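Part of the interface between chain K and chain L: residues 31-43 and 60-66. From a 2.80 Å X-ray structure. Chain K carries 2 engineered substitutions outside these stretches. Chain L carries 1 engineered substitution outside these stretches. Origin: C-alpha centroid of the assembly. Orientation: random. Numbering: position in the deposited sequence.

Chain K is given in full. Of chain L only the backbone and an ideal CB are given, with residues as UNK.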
# COMPACT_ATOMS: atom_id res chain seq x y z
N ALA K 31 12.39 16.47 6.81
CA ALA K 31 11.74 17.55 7.55
C ALA K 31 10.83 16.97 8.62
O ALA K 31 10.13 15.98 8.38
CB ALA K 31 10.96 18.44 6.60
N SER K 32 10.84 17.57 9.80
CA SER K 32 10.03 17.08 10.91
C SER K 32 9.02 18.13 11.38
O SER K 32 9.38 19.28 11.63
CB SER K 32 10.92 16.64 12.07
OG SER K 32 10.16 16.05 13.11
N LEU K 33 7.76 17.72 11.50
CA LEU K 33 6.70 18.61 11.95
C LEU K 33 5.87 17.96 13.05
O LEU K 33 5.70 16.74 13.08
CB LEU K 33 5.80 19.01 10.78
CG LEU K 33 6.47 19.76 9.62
CD1 LEU K 33 5.47 20.05 8.51
CD2 LEU K 33 7.12 21.04 10.11
N LEU K 34 5.35 18.79 13.96
CA LEU K 34 4.56 18.30 15.09
C LEU K 34 3.17 18.92 15.11
O LEU K 34 3.02 20.13 15.25
CB LEU K 34 5.29 18.58 16.40
CG LEU K 34 4.59 18.14 17.70
CD1 LEU K 34 4.33 16.64 17.69
CD2 LEU K 34 5.43 18.53 18.91
N PHE K 35 2.14 18.08 14.97
CA PHE K 35 0.76 18.56 14.95
C PHE K 35 0.02 18.21 16.24
O PHE K 35 0.09 17.08 16.72
CB PHE K 35 0.02 17.97 13.75
CG PHE K 35 0.57 18.40 12.42
CD1 PHE K 35 0.10 19.54 11.80
CD2 PHE K 35 1.56 17.65 11.80
CE1 PHE K 35 0.61 19.94 10.57
CE2 PHE K 35 2.07 18.04 10.58
CZ PHE K 35 1.60 19.19 9.96
N ASP K 36 -0.70 19.19 16.78
CA ASP K 36 -1.54 18.99 17.96
C ASP K 36 -0.77 18.52 19.19
O ASP K 36 -1.36 18.16 20.20
CB ASP K 36 -2.67 18.00 17.64
CG ASP K 36 -3.62 18.52 16.57
OD1 ASP K 36 -3.50 19.70 16.19
OD2 ASP K 36 -4.48 17.74 16.11
N GLU K 37 0.56 18.53 19.09
CA GLU K 37 1.41 18.12 20.20
C GLU K 37 1.26 16.64 20.53
O GLU K 37 1.76 16.16 21.55
CB GLU K 37 1.12 18.96 21.45
CG GLU K 37 1.30 20.46 21.26
CD GLU K 37 2.76 20.87 21.19
OE1 GLU K 37 3.63 19.98 21.12
OE2 GLU K 37 3.03 22.09 21.21
N GLN K 38 0.57 15.91 19.66
CA GLN K 38 0.38 14.47 19.85
C GLN K 38 0.75 13.68 18.60
O GLN K 38 1.16 12.52 18.69
CB GLN K 38 -1.07 14.16 20.26
CG GLN K 38 -1.45 14.68 21.63
CD GLN K 38 -2.39 15.87 21.56
OE1 GLN K 38 -3.06 16.10 20.55
NE2 GLN K 38 -2.45 16.64 22.65
N VAL K 39 0.61 14.30 17.44
CA VAL K 39 0.92 13.64 16.17
C VAL K 39 2.16 14.26 15.53
O VAL K 39 2.31 15.48 15.50
CB VAL K 39 -0.26 13.74 15.18
CG1 VAL K 39 0.06 12.97 13.91
CG2 VAL K 39 -1.53 13.22 15.83
N GLY K 40 3.04 13.41 15.02
CA GLY K 40 4.28 13.87 14.40
C GLY K 40 4.52 13.27 13.03
O GLY K 40 4.58 12.05 12.88
N VAL K 41 4.67 14.13 12.03
CA VAL K 41 4.93 13.69 10.67
C VAL K 41 6.36 14.00 10.25
O VAL K 41 6.90 15.06 10.58
CB VAL K 41 3.95 14.35 9.67
CG1 VAL K 41 4.27 13.92 8.25
CG2 VAL K 41 2.52 14.00 10.03
N THR K 42 6.99 13.07 9.53
CA THR K 42 8.36 13.24 9.09
C THR K 42 8.48 13.17 7.57
O THR K 42 8.51 12.08 6.99
CB THR K 42 9.30 12.19 9.71
OG1 THR K 42 9.27 12.30 11.14
CG2 THR K 42 10.72 12.38 9.22
N LEU K 43 8.53 14.33 6.93
CA LEU K 43 8.69 14.40 5.48
C LEU K 43 10.06 13.86 5.07
O LEU K 43 11.04 14.03 5.79
CB LEU K 43 8.53 15.83 4.99
CG LEU K 43 7.20 16.52 5.32
CD1 LEU K 43 7.19 17.95 4.80
CD2 LEU K 43 6.04 15.73 4.75
N UNK L 60 -7.63 24.21 10.94
CA UNK L 60 -8.03 24.12 12.34
C UNK L 60 -6.94 23.46 13.19
O UNK L 60 -6.79 23.77 14.37
CB UNK L 60 -9.34 23.34 12.46
N UNK L 61 -6.19 22.54 12.59
CA UNK L 61 -5.15 21.82 13.30
C UNK L 61 -4.00 22.74 13.69
O UNK L 61 -3.73 23.73 13.01
CB UNK L 61 -4.63 20.66 12.44
N UNK L 62 -3.33 22.42 14.79
CA UNK L 62 -2.21 23.21 15.27
C UNK L 62 -0.89 22.67 14.72
O UNK L 62 -0.76 21.48 14.47
CB UNK L 62 -2.19 23.22 16.80
N UNK L 63 0.08 23.56 14.54
CA UNK L 63 1.37 23.18 13.98
C UNK L 63 2.53 23.56 14.90
O UNK L 63 2.47 24.55 15.62
CB UNK L 63 1.56 23.83 12.61
N UNK L 64 3.59 22.75 14.86
CA UNK L 64 4.76 22.98 15.70
C UNK L 64 6.01 22.41 15.05
O UNK L 64 6.34 21.24 15.24
CB UNK L 64 4.56 22.36 17.09
N UNK L 65 6.71 23.24 14.28
CA UNK L 65 7.94 22.81 13.62
C UNK L 65 8.99 22.39 14.64
O UNK L 65 9.32 23.15 15.56
CB UNK L 65 8.49 23.93 12.73
N UNK L 66 9.53 21.19 14.47
CA UNK L 66 10.54 20.67 15.39
C UNK L 66 11.72 20.08 14.63
O UNK L 66 12.76 19.76 15.22
OXT UNK L 66 11.67 19.90 13.41
CB UNK L 66 9.93 19.61 16.31

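Chain K offers a hairpin here, strands 31-35 and 39-43 joined by a turn. Strand 63-65 of chain L lies antiparallel against the edge formed by 31-35.

Position 60 has nothing of the chain K stretch within 5.5 Å of its ideal CB. Many side chains would suit it. The deposited residue is Ala60(L), which makes no contact with this stretch of chain K.

At position 61 the CA-to-CB bond points toward chain K. The ideal CB lies 4.0 Å from Asp36(K) OD1 and 4.9 Å from Phe35(K) CD1. A carboxylate so near favours a basic or polar side chain, Lys, Arg, Gln or Asn among them. The residue is Arg61(L). It forms a salt bridge with Asp36(K), OD2 to Arg61(L) NH2 at 3.3 Å. The oxygen lies well out of the guanidinium plane, so the attraction is one of charge, and the placement of NH2 is less sure.

At position 62 the CA-to-CB bond points sideways, and the ideal CB lies 3.8 Å from Asp36(K) OD1. The backbone N of 62 already donates to Asp36(K) OD1 at 3.1 Å, and the backbone O of 62 accepts from Asp36(K) N at 3.3 Å. A short donor would reach the same carboxylate: Ser or Thr fits well, and Asn is possible. The residue is Thr62(L). With chi1 in p, its OG1 donates to Asp36(K) OD1 at 3.0 Å, so main chain and side chain grip one oxygen.

Position 63 pairs with Phe35(K) without backbone hydrogen bonds, and both side chains lie on the same face of the sheet. The ideal CB is 4.5 Å from Phe35(K) CE1. An apolar residue would suit, and the extended backbone favours a beta-branched one such as Val or Ile; Thr is possible. It is Val63(L), whose CG2 packs 4.2 Å from Phe35(K) CE1.

Position 64 pairs with Leu34(K), whose N donates to the backbone O of 64 at 2.9 Å. Its CB shares a face with Leu34(K) and lies 4.4 Å from Glu37(K) OE2. Lys or Arg would answer that charge; Gln could also donate. Arg64(L) does so, with NE donating to Glu37(K) OE2 at 2.8 Å within a salt bridge. Leu34(K) CD2 lies over one face of the guanidinium, 3.6 Å from Arg64(L) NH2.

Position 65 pairs with Leu33(K), and its CB is 4.1 Å from Leu33(K) CD2. Apolar residues or a long aliphatic chain would suit. In Arg65(L) the extended chain puts CG 4.0 Å from Leu33(K) CD2, while NH1 is hydrogen-bonded elsewhere in the structure.

Position 66 ends the chain with a carboxylate. Its N makes a weak hydrogen bond to Ser32(K) O at 3.4 Å. The CA-to-CB bond points sideways, but a long side chain could turn back past Ser32(K) and come close to Gly40(K) and the carbonyl Leu33(K) O, which already accepts from Val41(K) N. Lys, Arg or Gln could reach. Arg66(L) brings NH1 to 2.8 Å from Leu33(K) O and 3.7 Å from Gly40(K) CA. Ser32(K) OG lies over one guanidinium face, 3.1 Å from Arg66(L) CZ.

Chain L, residues 60-66: ARTVRRR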
# COMPACT_ATOMS: atom_id res chain seq x y z
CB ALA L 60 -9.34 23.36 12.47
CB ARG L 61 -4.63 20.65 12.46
CG ARG L 61 -5.73 19.83 11.82
CD ARG L 61 -5.18 18.57 11.18
NE ARG L 61 -4.81 17.57 12.17
CZ ARG L 61 -5.64 16.65 12.65
NH1 ARG L 61 -6.90 16.61 12.23
NH2 ARG L 61 -5.22 15.78 13.55
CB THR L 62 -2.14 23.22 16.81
OG1 THR L 62 -1.80 21.91 17.28
CG2 THR L 62 -3.49 23.62 17.40
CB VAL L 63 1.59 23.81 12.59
CG1 VAL L 63 1.64 25.33 12.70
CG2 VAL L 63 2.85 23.27 11.94
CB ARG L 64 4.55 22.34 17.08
CG ARG L 64 3.81 23.21 18.08
CD ARG L 64 4.76 23.82 19.09
NE ARG L 64 5.39 22.81 19.93
CZ ARG L 64 6.58 22.27 19.69
NH1 ARG L 64 7.28 22.64 18.63
NH2 ARG L 64 7.07 21.35 20.51
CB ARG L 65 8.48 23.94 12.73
CG ARG L 65 9.72 23.55 11.93
CD ARG L 65 10.25 24.74 11.14
NE ARG L 65 11.40 24.37 10.31
CZ ARG L 65 12.09 25.23 9.57
NH1 ARG L 65 11.76 26.51 9.56
NH2 ARG L 65 13.12 24.80 8.85
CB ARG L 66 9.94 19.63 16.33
CG ARG L 66 9.74 18.26 15.70
CD ARG L 66 9.19 17.26 16.70
NE ARG L 66 9.33 15.88 16.24
CZ ARG L 66 8.42 15.23 15.53
NH1 ARG L 66 7.29 15.82 15.19
NH2 ARG L 66 8.64 13.97 15.16
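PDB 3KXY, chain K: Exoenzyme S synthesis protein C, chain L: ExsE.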